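Local coordinates for DUF2235 domain-containing protein (Pseudomonas aeruginosa, PDB 4O5P) that probably hydrolyses membrane phospholipids as Tle1, a phospholipase effector of the type VI secretion system, at residues 333-339 and 372-378; 234-238 and 379-384; 715-721 and 749-755. Numbering follows the deposited sequence.

Contact 1 (333-339 and 372-378)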
# COMPACT_ATOMS: atom_id res chain seq x y z
N HIS A 333 -7.07 4.06 10.89
CA HIS A 333 -6.30 4.35 9.67
C HIS A 333 -5.52 5.65 9.82
O HIS A 333 -6.10 6.72 9.93
CB HIS A 333 -7.25 4.50 8.48
CG HIS A 333 -6.58 4.54 7.15
ND1 HIS A 333 -7.17 5.11 6.04
CD2 HIS A 333 -5.39 4.05 6.72
CE1 HIS A 333 -6.37 4.97 4.99
NE2 HIS A 333 -5.29 4.33 5.38
N LEU A 334 -4.20 5.55 9.81
CA LEU A 334 -3.33 6.69 9.92
C LEU A 334 -2.87 7.02 8.51
O LEU A 334 -2.34 6.14 7.82
CB LEU A 334 -2.12 6.31 10.79
CG LEU A 334 -2.47 5.75 12.17
CD1 LEU A 334 -1.23 5.52 12.99
CD2 LEU A 334 -3.47 6.66 12.92
N VAL A 335 -3.08 8.27 8.09
CA VAL A 335 -2.78 8.68 6.71
C VAL A 335 -1.76 9.83 6.62
O VAL A 335 -1.67 10.66 7.52
CB VAL A 335 -4.08 9.06 5.94
CG1 VAL A 335 -5.15 7.96 6.13
CG2 VAL A 335 -4.63 10.39 6.41
N SER A 336 -1.00 9.86 5.52
CA SER A 336 -0.01 10.91 5.25
C SER A 336 -0.68 12.16 4.67
O SER A 336 -1.49 12.05 3.75
CB SER A 336 1.02 10.36 4.25
OG SER A 336 1.73 11.40 3.58
N CYS A 337 -0.35 13.34 5.20
CA CYS A 337 -0.87 14.60 4.66
C CYS A 337 -0.03 15.15 3.50
O CYS A 337 -0.53 15.93 2.69
CB CYS A 337 -0.90 15.67 5.75
SG CYS A 337 -2.09 15.35 7.03
N HIS A 338 1.24 14.76 3.45
CA HIS A 338 2.20 15.39 2.53
C HIS A 338 2.61 14.55 1.33
O HIS A 338 3.34 15.04 0.46
CB HIS A 338 3.42 15.89 3.31
CG HIS A 338 3.05 16.82 4.42
ND1 HIS A 338 3.34 16.55 5.74
CD2 HIS A 338 2.34 17.97 4.42
CE1 HIS A 338 2.84 17.51 6.50
NE2 HIS A 338 2.23 18.38 5.72
N GLU A 339 2.13 13.30 1.24
CA GLU A 339 2.40 12.47 0.05
C GLU A 339 1.67 13.06 -1.17
O GLU A 339 0.54 13.54 -1.03
CB GLU A 339 1.93 11.03 0.28
CG GLU A 339 2.12 10.09 -0.93
CD GLU A 339 3.56 10.00 -1.42
OE1 GLU A 339 4.48 9.77 -0.60
OE2 GLU A 339 3.80 10.14 -2.65
N GLU A 372 -9.97 7.76 11.43
CA GLU A 372 -8.93 8.10 10.45
C GLU A 372 -8.17 9.33 10.97
O GLU A 372 -8.77 10.38 11.22
CB GLU A 372 -9.58 8.35 9.07
CG GLU A 372 -8.63 8.68 7.89
CD GLU A 372 -9.28 8.40 6.54
OE1 GLU A 372 -10.04 9.25 6.03
OE2 GLU A 372 -9.03 7.33 5.96
N TYR A 373 -6.86 9.20 11.16
CA TYR A 373 -6.04 10.28 11.70
C TYR A 373 -5.08 10.83 10.66
O TYR A 373 -4.40 10.06 9.97
CB TYR A 373 -5.24 9.80 12.90
CG TYR A 373 -6.05 9.61 14.15
CD1 TYR A 373 -6.47 10.70 14.91
CD2 TYR A 373 -6.39 8.33 14.59
CE1 TYR A 373 -7.21 10.53 16.09
CE2 TYR A 373 -7.12 8.15 15.75
CZ TYR A 373 -7.53 9.25 16.48
OH TYR A 373 -8.26 9.04 17.63
N ALA A 374 -5.03 12.16 10.55
CA ALA A 374 -4.09 12.83 9.65
C ALA A 374 -2.73 12.98 10.33
O ALA A 374 -2.67 13.47 11.47
CB ALA A 374 -4.61 14.18 9.24
N TYR A 375 -1.66 12.57 9.64
CA TYR A 375 -0.27 12.58 10.13
C TYR A 375 0.67 13.33 9.17
O TYR A 375 0.47 13.33 7.96
CB TYR A 375 0.26 11.14 10.33
CG TYR A 375 0.04 10.61 11.74
CD1 TYR A 375 -1.21 10.17 12.16
CD2 TYR A 375 1.09 10.56 12.65
CE1 TYR A 375 -1.41 9.69 13.46
CE2 TYR A 375 0.89 10.11 13.94
CZ TYR A 375 -0.36 9.68 14.34
OH TYR A 375 -0.54 9.22 15.63
N PRO A 376 1.73 13.94 9.71
CA PRO A 376 2.69 14.69 8.89
C PRO A 376 3.66 13.74 8.21
O PRO A 376 3.83 12.62 8.70
CB PRO A 376 3.43 15.54 9.92
CG PRO A 376 3.45 14.68 11.12
CD PRO A 376 2.09 14.00 11.14
N GLY A 377 4.27 14.19 7.12
CA GLY A 377 5.24 13.39 6.39
C GLY A 377 4.68 12.76 5.14
O GLY A 377 3.50 12.88 4.83
N VAL A 378 5.55 12.10 4.38
CA VAL A 378 5.11 11.44 3.17
C VAL A 378 4.84 9.97 3.50
O VAL A 378 4.74 9.63 4.67
CB VAL A 378 6.11 11.63 2.04
CG1 VAL A 378 6.25 13.15 1.75
CG2 VAL A 378 7.45 11.05 2.42
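Strands 333-336 and 372-375 run side by side in the parallel sense, their axes 4.7 Å apart at closest and twisted by 29°. Four backbone hydrogen bonds sew them together: Tyr373 N to His333 O, Val335 N to Tyr373 O, Tyr375 N to Val335 O and Cys337 N to Tyr375 O, each 2.9 Å. On the face of Leu334, Tyr373, Ser336 and Tyr375, the leucine is the bump and the two tyrosines wall its hollow: Leu334 CD2 lies 3.6 Å from Tyr373 CB and 3.7 Å from Tyr375 CE1. The other face carries His333, Val335, Glu372 and Ala374. There His333 ND1 donates to Glu372 OE2 at 2.9 Å, the carboxylate being held also by Ser348 and Tyr366, while farther along Cys337 SG settles on the small Ala374 CB at 3.6 Å.

Beyond the strand ends the two loops stay interlocked. Val378 wedges between His338 and Glu339, its CG1 3.7 Å from His338 O and its CB 3.6 Å from Glu339 OE1, which also bonds Ser662. His338 CE1 rests 3.7 Å from Pro376 CA, and Gly377 N donates a hydrogen bond to His338 ND1, 2.9 Å away. Gly377 O takes Ser336 OG at 2.6 Å and His338 N at 3.2 Å.

In the mixed sheet of this α/β-hydrolase-type domain, strand 331-336 lies between strands 270-280 and 370-375, and strand 7-10 flanks the latter. Helix 403-416 covers the Leu334 face, its His409 binding Tyr375 OH, and helix 469-487 packs on Cys337 and His338, its Glu476 bonded to His338 NE2.

Contact 2 (234-238 and 379-384)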
# COMPACT_ATOMS: atom_id res chain seq x y z
N TYR A 234 -2.67 -5.91 10.57
CA TYR A 234 -1.97 -4.64 10.36
C TYR A 234 -1.57 -4.58 8.89
O TYR A 234 -1.11 -5.57 8.33
CB TYR A 234 -0.72 -4.54 11.26
CG TYR A 234 -0.96 -4.84 12.73
CD1 TYR A 234 -1.80 -4.04 13.50
CD2 TYR A 234 -0.33 -5.92 13.35
CE1 TYR A 234 -2.02 -4.31 14.84
CE2 TYR A 234 -0.54 -6.20 14.69
CZ TYR A 234 -1.38 -5.39 15.43
OH TYR A 234 -1.59 -5.68 16.75
N GLY A 235 -1.72 -3.41 8.25
CA GLY A 235 -1.31 -3.29 6.86
C GLY A 235 -0.73 -1.91 6.57
O GLY A 235 -1.15 -0.92 7.18
N PHE A 236 0.22 -1.83 5.65
CA PHE A 236 0.72 -0.50 5.23
C PHE A 236 0.75 -0.45 3.71
O PHE A 236 1.18 -1.42 3.07
CB PHE A 236 2.09 -0.22 5.88
CG PHE A 236 2.93 0.86 5.21
CD1 PHE A 236 2.39 2.07 4.76
CD2 PHE A 236 4.31 0.67 5.09
CE1 PHE A 236 3.21 3.04 4.17
CE2 PHE A 236 5.13 1.63 4.51
CZ PHE A 236 4.59 2.81 4.05
N SER A 237 0.28 0.66 3.13
CA SER A 237 0.42 0.89 1.68
C SER A 237 -0.40 -0.12 0.89
O SER A 237 -1.58 -0.29 1.15
CB SER A 237 1.89 0.82 1.25
OG SER A 237 2.09 1.33 -0.08
N ARG A 238 0.21 -0.80 -0.07
CA ARG A 238 -0.53 -1.84 -0.76
C ARG A 238 -0.87 -2.98 0.18
O ARG A 238 -1.78 -3.76 -0.08
CB ARG A 238 0.22 -2.31 -2.02
CG ARG A 238 0.11 -1.26 -3.10
CD ARG A 238 1.08 -1.44 -4.22
NE ARG A 238 0.80 -0.47 -5.27
CZ ARG A 238 1.46 0.68 -5.42
NH1 ARG A 238 2.44 1.02 -4.59
NH2 ARG A 238 1.13 1.48 -6.42
N HIS A 379 4.71 9.13 2.47
CA HIS A 379 4.13 7.79 2.61
C HIS A 379 4.80 6.96 3.74
O HIS A 379 4.13 6.51 4.70
CB HIS A 379 4.25 7.08 1.24
CG HIS A 379 3.56 5.76 1.15
ND1 HIS A 379 2.29 5.53 1.62
CD2 HIS A 379 3.95 4.60 0.56
CE1 HIS A 379 1.94 4.29 1.36
NE2 HIS A 379 2.93 3.69 0.72
N SER A 380 6.12 6.82 3.66
CA SER A 380 6.85 6.01 4.63
C SER A 380 7.19 6.75 5.93
O SER A 380 7.72 6.14 6.88
CB SER A 380 8.10 5.42 3.99
OG SER A 380 7.71 4.43 3.05
N ASP A 381 6.87 8.04 5.98
CA ASP A 381 6.87 8.79 7.23
C ASP A 381 5.70 8.37 8.12
O ASP A 381 5.69 8.65 9.32
CB ASP A 381 6.79 10.29 6.97
CG ASP A 381 8.10 10.86 6.45
OD1 ASP A 381 9.17 10.33 6.87
OD2 ASP A 381 8.05 11.83 5.65
N VAL A 382 4.72 7.71 7.52
CA VAL A 382 3.58 7.22 8.30
C VAL A 382 3.67 5.70 8.46
O VAL A 382 3.47 5.17 9.57
CB VAL A 382 2.26 7.58 7.62
CG1 VAL A 382 1.09 7.02 8.42
CG2 VAL A 382 2.15 9.10 7.48
N GLY A 383 3.97 5.01 7.36
CA GLY A 383 4.12 3.57 7.46
C GLY A 383 5.43 3.03 7.99
O GLY A 383 5.53 1.85 8.35
N GLY A 384 6.46 3.86 8.06
CA GLY A 384 7.78 3.37 8.40
C GLY A 384 8.49 2.90 7.13
O GLY A 384 7.84 2.72 6.09
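This buried contact probably belongs to the active site and lies deep in the chain, where the turn after strand 225-236 meets the short helix 379-383. Its polar link joins Ser237 OG to His379 NE2 at 2.6 Å, along the edge of the imidazole. Ser237 sits in a strained turn (phi 67°, psi -128°) right before helix 238-254, within a Gly-X-Ser-X-Gly sequence. These features fit the nucleophile elbow of α/β-hydrolases, and with His379 ND1 bonded to Asp281 they are consistent with a Ser-His-Asp catalytic triad. Phe236 supplies most of the remaining surface. Gly383 CA lies over its ring face, 3.3 Å from the centroid, in a CH-pi contact so tight that a CB on Gly383 would collide with the ring. The Phe236 and His379 rings meet obliquely, with CE1 of the phenylalanine 3.3 Å from CE1 of the histidine, while Phe236 CZ approaches Ser380 OG at 3.7 Å. Beyond the helix, Gly384 O comes within 3.3 Å of Phe236 CE2.

Contact 3 (715-721 and 749-755)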
# COMPACT_ATOMS: atom_id res chain seq x y z
N SER A 715 -0.71 -5.02 -24.46
CA SER A 715 -0.08 -3.72 -24.27
C SER A 715 -0.53 -2.76 -25.35
O SER A 715 -0.57 -3.12 -26.53
CB SER A 715 1.45 -3.82 -24.33
OG SER A 715 2.01 -3.84 -23.03
N VAL A 716 -0.85 -1.53 -24.96
CA VAL A 716 -1.37 -0.54 -25.89
C VAL A 716 -0.63 0.79 -25.80
O VAL A 716 -0.62 1.45 -24.75
CB VAL A 716 -2.87 -0.29 -25.65
CG1 VAL A 716 -3.36 0.90 -26.48
CG2 VAL A 716 -3.68 -1.52 -25.97
N GLY A 717 -0.03 1.21 -26.91
CA GLY A 717 0.56 2.54 -27.01
C GLY A 717 -0.51 3.61 -27.17
O GLY A 717 -1.50 3.43 -27.89
N LEU A 718 -0.32 4.74 -26.49
CA LEU A 718 -1.25 5.85 -26.55
C LEU A 718 -0.54 7.15 -26.82
O LEU A 718 0.54 7.41 -26.26
CB LEU A 718 -2.02 6.01 -25.23
CG LEU A 718 -3.14 5.01 -24.92
CD1 LEU A 718 -4.00 5.50 -23.75
CD2 LEU A 718 -3.98 4.80 -26.16
N SER A 719 -1.15 7.94 -27.69
CA SER A 719 -0.84 9.36 -27.81
C SER A 719 -2.10 10.16 -27.45
O SER A 719 -3.16 9.96 -28.06
CB SER A 719 -0.38 9.70 -29.24
OG SER A 719 -0.23 11.11 -29.38
N VAL A 720 -1.98 11.03 -26.46
CA VAL A 720 -3.12 11.78 -25.92
C VAL A 720 -2.93 13.28 -26.15
O VAL A 720 -1.92 13.84 -25.74
CB VAL A 720 -3.27 11.57 -24.40
CG1 VAL A 720 -4.42 12.39 -23.88
CG2 VAL A 720 -3.48 10.10 -24.06
N LYS A 721 -3.88 13.91 -26.83
CA LYS A 721 -3.83 15.36 -27.00
C LYS A 721 -4.83 16.01 -26.05
O LYS A 721 -6.02 15.65 -26.03
CB LYS A 721 -4.09 15.77 -28.46
CG LYS A 721 -3.24 14.99 -29.48
CD LYS A 721 -3.49 15.48 -30.91
CE LYS A 721 -2.61 16.69 -31.26
NZ LYS A 721 -1.15 16.33 -31.29
N GLU A 749 -7.96 13.97 -26.86
CA GLU A 749 -7.97 13.22 -28.10
C GLU A 749 -6.97 12.07 -28.03
O GLU A 749 -5.76 12.28 -27.96
CB GLU A 749 -7.67 14.15 -29.27
CG GLU A 749 -8.90 14.84 -29.83
CD GLU A 749 -9.76 13.91 -30.68
OE1 GLU A 749 -9.26 12.83 -31.08
OE2 GLU A 749 -10.93 14.25 -30.95
N ILE A 750 -7.48 10.84 -28.04
CA ILE A 750 -6.63 9.67 -27.86
C ILE A 750 -6.47 8.87 -29.15
O ILE A 750 -7.44 8.59 -29.87
CB ILE A 750 -7.17 8.75 -26.76
CG1 ILE A 750 -7.51 9.57 -25.50
CG2 ILE A 750 -6.16 7.66 -26.45
CD1 ILE A 750 -8.33 8.84 -24.44
N SER A 751 -5.23 8.51 -29.44
CA SER A 751 -4.92 7.64 -30.56
C SER A 751 -4.15 6.46 -30.00
O SER A 751 -3.39 6.60 -29.03
CB SER A 751 -4.09 8.38 -31.62
OG SER A 751 -2.78 8.62 -31.15
N ALA A 752 -4.35 5.28 -30.57
CA ALA A 752 -3.74 4.08 -30.02
C ALA A 752 -2.96 3.32 -31.09
O ALA A 752 -3.32 3.34 -32.27
CB ALA A 752 -4.80 3.17 -29.41
N PHE A 753 -1.90 2.64 -30.65
CA PHE A 753 -1.12 1.82 -31.57
C PHE A 753 -0.59 0.57 -30.86
O PHE A 753 -0.55 0.50 -29.64
CB PHE A 753 0.03 2.63 -32.17
CG PHE A 753 0.92 3.27 -31.15
CD1 PHE A 753 0.62 4.52 -30.62
CD2 PHE A 753 2.07 2.63 -30.71
CE1 PHE A 753 1.44 5.11 -29.68
CE2 PHE A 753 2.90 3.21 -29.77
CZ PHE A 753 2.58 4.44 -29.25
N ASP A 754 -0.19 -0.42 -31.65
CA ASP A 754 0.53 -1.57 -31.12
C ASP A 754 1.99 -1.16 -30.87
O ASP A 754 2.65 -0.63 -31.77
CB ASP A 754 0.46 -2.70 -32.15
CG ASP A 754 1.32 -3.88 -31.78
OD1 ASP A 754 1.52 -4.12 -30.58
OD2 ASP A 754 1.78 -4.60 -32.70
N PRO A 755 2.49 -1.38 -29.64
CA PRO A 755 3.88 -1.01 -29.31
C PRO A 755 4.91 -1.82 -30.10
O PRO A 755 5.99 -1.31 -30.42
CB PRO A 755 3.99 -1.36 -27.83
CG PRO A 755 2.60 -1.35 -27.32
CD PRO A 755 1.75 -1.84 -28.45
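Strands 715-721 and 749-753 form an antiparallel pair in a three-stranded sheet, in which 749-753 is an outer strand and 715-723 the central one, also bonded to strand 596-604. Both belong to the Tle1-like C-terminal family region. Glu749 opens the pairing with two short bonds, its N to Lys721 O and Lys721 N to its O, both 2.7 Å; the side chains touch through their CB atoms, 4.0 Å apart, before their ends lead away, Lys721 NZ to Thr598. Ile750 faces Val720 in a non-hydrogen-bonded pair and turns its CG2 onto Leu718 CD2 at 3.6 Å; Leu700 of strand 697-702 touches both Ile750 and Leu718. Ser751 pairs with Ser719 through two 2.9 Å bonds, Ser719 N to Ser751 O and Ser751 N to Ser719 O. Ala752 returns to the apolar face, its CB 3.7 Å from Leu718 CD2 and 4.0 Å from Val716 CG1. Phe753 pairs with Gly717 through Gly717 N to Phe753 O and Phe753 N to Gly717 O, both 2.9 Å, and folds its ring across the glycine in a CH-pi contact, Gly717 CA lying 3.6 Å from the ring centroid and 15° off its normal. A CB on Gly717 would strike the Phe753 ring. Past Asp754, Pro755 closes over the start of the other strand, with its CD 3.3 Å from Ser715 O.

How the contacts relate
Contacts 1 and 2 share the mixed sheet of the catalytic region and touch: Glu339 OE1, which also bonds Ser662 OG, lies 3.1 Å from His379 N, a probable hydrogen bond, while Val382 CG2 packs on Ser336 CA at 3.6 Å. Strand 370-375 is followed, after a short loop, by helix 379-383, which holds His379. Both contacts are buried. Contact 3 stands apart in the C-terminal region, its centre about 36 Å and about 34 Å from the centres of contacts 1 and 2, and is partly exposed. Contact 1 adds buried side-chain hydrogen bonds to its backbone pairing, contact 2 depends on a serine-histidine bond and aromatic packing, and contact 3 is mainly regular antiparallel pairing with one apolar face.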